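PDB 4J6F: putative alcohol dehydrogenase from Sinorhizobium meliloti, which probably catalyses the NAD(P)-dependent oxidation of alcohols, as a member of the medium-chain dehydrogenase/reductase superfamily. Local coordinates for residues V125-S139 with L168-D182. Sequence-based numbering, arbitrary orientation.
With GOL (glycerol), chain C.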
loop_
_atom_site.group_PDB
_atom_site.type_symbol
_atom_site.label_atom_id
_atom_site.label_comp_id
_atom_site.label_asym_id
_atom_site.label_seq_id
_atom_site.Cartn_x
_atom_site.Cartn_y
_atom_site.Cartn_z
ATOM N N VAL A 125 -41.694 11.133 2.494
ATOM C CA VAL A 125 -41.552 9.692 2.718
ATOM C C VAL A 125 -42.892 8.960 2.786
ATOM O O VAL A 125 -43.883 9.494 3.311
ATOM C CB VAL A 125 -40.720 9.412 3.990
ATOM C CG1 VAL A 125 -40.574 7.916 4.236
ATOM C CG2 VAL A 125 -39.353 10.070 3.876
ATOM N N ASP A 126 -42.894 7.736 2.257
ATOM C CA ASP A 126 -44.066 6.869 2.246
ATOM C C ASP A 126 -44.510 6.476 3.665
ATOM O O ASP A 126 -43.757 5.859 4.410
ATOM C CB ASP A 126 -43.760 5.626 1.413
ATOM C CG ASP A 126 -45.004 4.818 1.060
ATOM O OD1 ASP A 126 -46.145 5.307 1.227
ATOM O OD2 ASP A 126 -44.831 3.672 0.600
ATOM N N ARG A 127 -45.739 6.826 4.032
ATOM C CA ARG A 127 -46.234 6.572 5.388
ATOM C C ARG A 127 -46.505 5.091 5.650
ATOM O O ARG A 127 -46.744 4.691 6.795
ATOM C CB ARG A 127 -47.472 7.426 5.689
ATOM C CG ARG A 127 -47.184 8.924 5.682
ATOM C CD ARG A 127 -48.219 9.741 6.445
ATOM N NE ARG A 127 -48.520 9.187 7.773
ATOM C CZ ARG A 127 -47.821 9.419 8.880
ATOM N NH1 ARG A 127 -48.191 8.850 10.007
ATOM N NH2 ARG A 127 -46.756 10.206 8.866
ATOM N N ALA A 128 -46.439 4.294 4.580
ATOM C CA ALA A 128 -46.607 2.835 4.629
ATOM C C ALA A 128 -45.426 2.144 5.289
ATOM O O ALA A 128 -45.534 0.988 5.703
ATOM C CB ALA A 128 -46.792 2.283 3.228
ATOM N N ARG A 129 -44.298 2.855 5.356
ATOM C CA ARG A 129 -43.064 2.368 5.959
ATOM C C ARG A 129 -43.163 2.204 7.480
ATOM O O ARG A 129 -42.419 1.424 8.078
ATOM C CB ARG A 129 -41.915 3.323 5.623
ATOM C CG ARG A 129 -41.401 3.246 4.187
ATOM C CD ARG A 129 -40.182 2.351 4.112
ATOM N NE ARG A 129 -38.935 3.109 4.117
ATOM C CZ ARG A 129 -37.778 2.673 4.615
ATOM N NH1 ARG A 129 -37.683 1.480 5.198
ATOM N NH2 ARG A 129 -36.707 3.447 4.544
ATOM N N ILE A 130 -44.076 2.940 8.109
ATOM C CA ILE A 130 -44.227 2.854 9.551
ATOM C C ILE A 130 -44.433 1.400 9.959
ATOM O O ILE A 130 -45.137 0.650 9.288
ATOM C CB ILE A 130 -45.355 3.767 10.051
ATOM C CG1 ILE A 130 -44.854 5.209 10.130
ATOM C CG2 ILE A 130 -45.867 3.316 11.415
ATOM C CD1 ILE A 130 -45.958 6.243 10.186
ATOM N N GLY A 131 -43.770 1.000 11.036
ATOM C CA GLY A 131 -43.915 -0.349 11.574
ATOM C C GLY A 131 -42.842 -1.327 11.139
ATOM O O GLY A 131 -42.763 -2.429 11.682
ATOM N N GLU A 132 -42.022 -0.925 10.163
ATOM C CA GLU A 132 -40.966 -1.771 9.627
ATOM C C GLU A 132 -39.804 -1.925 10.597
ATOM O O GLU A 132 -39.467 -0.989 11.327
ATOM C CB GLU A 132 -40.447 -1.199 8.322
ATOM C CG GLU A 132 -41.199 -1.686 7.106
ATOM C CD GLU A 132 -40.894 -0.872 5.862
ATOM O OE1 GLU A 132 -39.824 -0.222 5.797
ATOM O OE2 GLU A 132 -41.737 -0.876 4.944
ATOM N N ARG A 133 -39.206 -3.114 10.592
ATOM C CA ARG A 133 -38.014 -3.407 11.371
ATOM C C ARG A 133 -36.814 -3.135 10.465
ATOM O O ARG A 133 -36.628 -3.797 9.433
ATOM C CB ARG A 133 -38.051 -4.859 11.858
ATOM C CG ARG A 133 -37.060 -5.204 12.960
ATOM C CD ARG A 133 -35.696 -5.644 12.414
ATOM N NE ARG A 133 -35.741 -6.792 11.487
ATOM C CZ ARG A 133 -35.474 -8.058 11.817
ATOM N NH1 ARG A 133 -35.539 -9.007 10.885
ATOM N NH2 ARG A 133 -35.134 -8.381 13.063
ATOM N N VAL A 134 -36.015 -2.140 10.837
ATOM C CA VAL A 134 -34.883 -1.737 10.013
ATOM C C VAL A 134 -33.512 -1.865 10.673
ATOM O O VAL A 134 -33.341 -1.643 11.878
ATOM C CB VAL A 134 -35.039 -0.311 9.450
ATOM C CG1 VAL A 134 -36.248 -0.240 8.532
ATOM C CG2 VAL A 134 -35.117 0.723 10.566
HETATM N N MSE A 135 -32.545 -2.242 9.846
HETATM C CA MSE A 135 -31.144 -2.157 10.179
HETATM C C MSE A 135 -30.635 -0.897 9.550
HETATM O O MSE A 135 -30.763 -0.715 8.339
HETATM C CB MSE A 135 -30.472 -3.345 9.533
HETATM C CG MSE A 135 -29.045 -3.494 10.029
HETATM SE SE MSE A 135 -28.182 -4.803 8.849
HETATM C CE MSE A 135 -26.528 -3.803 8.483
ATOM N N VAL A 136 -30.075 -0.012 10.371
ATOM C CA VAL A 136 -29.516 1.256 9.909
ATOM C C VAL A 136 -28.161 1.072 9.225
ATOM O O VAL A 136 -27.266 0.419 9.771
ATOM C CB VAL A 136 -29.324 2.216 11.091
ATOM C CG1 VAL A 136 -28.512 3.434 10.679
ATOM C CG2 VAL A 136 -30.668 2.637 11.652
ATOM N N ASP A 137 -28.005 1.650 8.038
ATOM C CA ASP A 137 -26.679 1.807 7.451
ATOM C C ASP A 137 -26.101 3.087 8.042
ATOM O O ASP A 137 -26.585 4.178 7.763
ATOM C CB ASP A 137 -26.764 1.910 5.930
ATOM C CG ASP A 137 -25.437 2.296 5.288
ATOM O OD1 ASP A 137 -24.424 2.482 6.007
ATOM O OD2 ASP A 137 -25.408 2.412 4.048
ATOM N N PHE A 138 -25.068 2.957 8.860
ATOM C CA PHE A 138 -24.532 4.104 9.587
ATOM C C PHE A 138 -23.827 5.149 8.695
ATOM O O PHE A 138 -23.513 6.246 9.165
ATOM C CB PHE A 138 -23.638 3.639 10.767
ATOM C CG PHE A 138 -22.241 3.208 10.371
ATOM C CD1 PHE A 138 -22.024 2.278 9.346
ATOM C CD2 PHE A 138 -21.133 3.719 11.040
ATOM C CE1 PHE A 138 -20.738 1.877 8.999
ATOM C CE2 PHE A 138 -19.835 3.320 10.696
ATOM C CZ PHE A 138 -19.639 2.390 9.679
ATOM N N SER A 139 -23.597 4.821 7.420
ATOM C CA SER A 139 -22.772 5.665 6.538
ATOM C C SER A 139 -23.412 6.980 6.154
ATOM O O SER A 139 -24.590 7.014 5.807
ATOM C CB SER A 139 -22.441 4.936 5.252
ATOM O OG SER A 139 -21.853 3.690 5.529
ATOM N N LEU A 168 -32.897 9.430 10.813
ATOM C CA LEU A 168 -31.944 9.060 9.755
ATOM C C LEU A 168 -32.619 9.071 8.401
ATOM O O LEU A 168 -33.829 8.895 8.331
ATOM C CB LEU A 168 -31.353 7.672 9.999
ATOM C CG LEU A 168 -32.322 6.502 9.955
ATOM C CD1 LEU A 168 -31.690 5.327 9.231
ATOM C CD2 LEU A 168 -32.741 6.122 11.358
ATOM N N PRO A 169 -31.848 9.249 7.313
ATOM C CA PRO A 169 -32.456 9.266 5.980
ATOM C C PRO A 169 -33.142 7.945 5.664
ATOM O O PRO A 169 -32.609 6.880 5.995
ATOM C CB PRO A 169 -31.257 9.427 5.043
ATOM C CG PRO A 169 -30.137 9.908 5.891
ATOM C CD PRO A 169 -30.380 9.337 7.246
ATOM N N ALA A 170 -34.301 8.021 5.013
ATOM C CA ALA A 170 -35.039 6.835 4.584
ATOM C C ALA A 170 -34.186 5.778 3.881
ATOM O O ALA A 170 -34.255 4.609 4.253
ATOM C CB ALA A 170 -36.231 7.223 3.725
ATOM N N GLU A 171 -33.376 6.173 2.894
ATOM C CA GLU A 171 -32.490 5.213 2.177
ATOM C C GLU A 171 -31.626 4.387 3.125
ATOM O O GLU A 171 -31.210 3.282 2.780
ATOM C CB GLU A 171 -31.542 5.874 1.151
ATOM C CG GLU A 171 -32.038 7.134 0.465
ATOM C CD GLU A 171 -31.905 8.356 1.357
ATOM O OE1 GLU A 171 -30.781 8.914 1.439
ATOM O OE2 GLU A 171 -32.927 8.755 1.976
ATOM N N ASN A 172 -31.345 4.924 4.305
ATOM C CA ASN A 172 -30.462 4.238 5.242
ATOM C C ASN A 172 -31.149 3.227 6.178
ATOM O O ASN A 172 -30.472 2.490 6.914
ATOM C CB ASN A 172 -29.588 5.243 6.013
ATOM C CG ASN A 172 -28.454 5.806 5.158
ATOM O OD1 ASN A 172 -28.687 6.546 4.192
ATOM N ND2 ASN A 172 -27.217 5.449 5.505
ATOM N N ALA A 173 -32.480 3.190 6.137
ATOM C CA ALA A 173 -33.239 2.256 6.938
ATOM C C ALA A 173 -33.578 1.037 6.090
ATOM O O ALA A 173 -34.471 1.093 5.245
ATOM C CB ALA A 173 -34.497 2.927 7.473
ATOM N N HIS A 174 -32.868 -0.064 6.306
ATOM C CA HIS A 174 -33.054 -1.235 5.460
ATOM C C HIS A 174 -33.928 -2.310 6.076
ATOM O O HIS A 174 -33.762 -2.694 7.240
ATOM C CB HIS A 174 -31.714 -1.828 5.051
ATOM C CG HIS A 174 -30.933 -0.935 4.148
ATOM N ND1 HIS A 174 -30.935 -1.079 2.777
ATOM C CD2 HIS A 174 -30.164 0.147 4.415
ATOM C CE1 HIS A 174 -30.187 -0.132 2.237
ATOM N NE2 HIS A 174 -29.705 0.622 3.209
ATOM N N VAL A 175 -34.873 -2.792 5.283
ATOM C CA VAL A 175 -35.656 -3.922 5.698
ATOM C C VAL A 175 -34.905 -5.148 5.206
ATOM O O VAL A 175 -34.707 -5.319 4.004
ATOM C CB VAL A 175 -37.078 -3.872 5.120
ATOM C CG1 VAL A 175 -37.820 -5.176 5.405
ATOM C CG2 VAL A 175 -37.823 -2.686 5.704
ATOM N N VAL A 176 -34.473 -5.984 6.142
ATOM C CA VAL A 176 -33.699 -7.166 5.812
ATOM C C VAL A 176 -34.561 -8.440 5.869
ATOM O O VAL A 176 -35.158 -8.758 6.900
ATOM C CB VAL A 176 -32.478 -7.278 6.742
ATOM C CG1 VAL A 176 -31.523 -8.351 6.251
ATOM C CG2 VAL A 176 -31.752 -5.945 6.807
ATOM N N ALA A 177 -34.517 -9.231 4.812
ATOM C CA ALA A 177 -35.336 -10.419 4.745
ATOM C C ALA A 177 -34.660 -11.519 5.533
ATOM O O ALA A 177 -33.980 -12.372 4.985
ATOM C CB ALA A 177 -35.510 -10.845 3.304
ATOM N N THR A 178 -34.868 -11.479 6.842
ATOM C CA THR A 178 -34.247 -12.432 7.771
ATOM C C THR A 178 -35.054 -12.631 9.043
ATOM O O THR A 178 -35.808 -11.759 9.465
ATOM C CB THR A 178 -32.781 -12.058 8.122
ATOM O OG1 THR A 178 -32.272 -12.991 9.078
ATOM C CG2 THR A 178 -32.677 -10.647 8.704
ATOM N N ASP A 179 -34.864 -13.790 9.654
ATOM C CA ASP A 179 -35.598 -14.195 10.849
ATOM C C ASP A 179 -34.813 -13.880 12.127
ATOM O O ASP A 179 -35.193 -14.294 13.220
ATOM C CB ASP A 179 -35.919 -15.696 10.770
ATOM C CG ASP A 179 -34.732 -16.525 10.248
ATOM O OD1 ASP A 179 -34.379 -16.401 9.047
ATOM O OD2 ASP A 179 -34.146 -17.294 11.038
ATOM N N LEU A 180 -33.721 -13.138 11.991
ATOM C CA LEU A 180 -32.899 -12.788 13.136
ATOM C C LEU A 180 -33.551 -11.766 14.058
ATOM O O LEU A 180 -34.280 -10.883 13.613
ATOM C CB LEU A 180 -31.559 -12.238 12.674
ATOM C CG LEU A 180 -30.617 -13.036 11.760
ATOM C CD1 LEU A 180 -29.399 -12.173 11.443
ATOM C CD2 LEU A 180 -30.186 -14.385 12.326
ATOM N N THR A 181 -33.265 -11.913 15.350
ATOM C CA THR A 181 -33.537 -10.922 16.396
ATOM C C THR A 181 -33.005 -9.538 16.047
ATOM O O THR A 181 -31.988 -9.411 15.367
ATOM C CB THR A 181 -32.803 -11.326 17.681
ATOM O OG1 THR A 181 -32.882 -12.731 17.833
ATOM C CG2 THR A 181 -33.425 -10.717 18.881
ATOM N N ASP A 182 -33.679 -8.506 16.549
ATOM C CA ASP A 182 -33.161 -7.144 16.495
ATOM C C ASP A 182 -31.740 -7.093 17.064
ATOM O O ASP A 182 -30.838 -6.528 16.427
ATOM C CB ASP A 182 -34.081 -6.166 17.228
ATOM C CG ASP A 182 -35.488 -6.104 16.623
ATOM O OD1 ASP A 182 -35.772 -6.838 15.640
ATOM O OD2 ASP A 182 -36.319 -5.313 17.136
HETATM C C1 GOL C . -28.018 3.116 -1.031
HETATM O O1 GOL C . -28.071 4.546 -1.086
HETATM C C2 GOL C . -27.363 2.701 0.280
HETATM O O2 GOL C . -27.612 1.300 0.430
HETATM C C3 GOL C . -27.941 3.544 1.427
HETATM O O3 GOL C . -27.709 2.972 2.722
#
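Met135 and His174 form a hydrogen-bonded antiparallel pair, Met135 N giving to His174 O at 2.9 Å and His174 N returning a bond to Met135 O. Two residues further along, Asp137 N meets Asn172 O at 2.8 Å, where the 3-10 segment 170-172 runs into strand 173-175. Asn172 adds its side-chain amide: ND2 reaches Asp137 O at 2.7 Å, nearly in its own amide plane, and gives a weak bond to Ser139 O at 3.1 Å, a double use of one NH2 group that suits asparagine. The carboxylate of Asp137 turns back on its own loop, OD1 accepting from Ser139 N in an Asx turn and from Ser139 OG. Its OD2 bonds to Tyr141 OH and, like His174 NE2, to O3 of a glycerol molecule that probably comes from the crystallisation liquor.

These strands belong to the GroES-like domain; strand 133-140 lies between strands 113-121 and 173-175, and Met135 also touches helices 189-201 and 333-344.

Two arginines, each paired with a carboxylate, reach across from segment 125-139. Arg133 sends CG anti to the backbone N (chi1 -165°), then bends toward residues 178-182. NH2 meets Leu180 O at 2.7 Å, almost straight (169°). It also makes a salt bridge to Asp182 OD1 at 3.1 Å, guanidinium and carboxylate planes 58° apart. Cut back to alanine, this position would probably leave Leu180 O and Asp182 OD1 without their donor, although Thr69 and His117 would still hold Asp182 OD2. Arg129 NH1 pairs with Glu132 OE1 within the guanidinium plane and bonds to Ala173 O from above the carbonyl plane, tying the 129-132 turn to strand 173-175.

Val134, Val136 and Ala173 share one face of the sheet, where beta-branched valines suit the extended backbone. Val136 CG2 meets Leu168 CD1 tip to tip at 3.8 Å. Val134 CG1 lies 3.8 Å from Ala173 CB, a methyl small enough for Arg129 NH2 to approach as well.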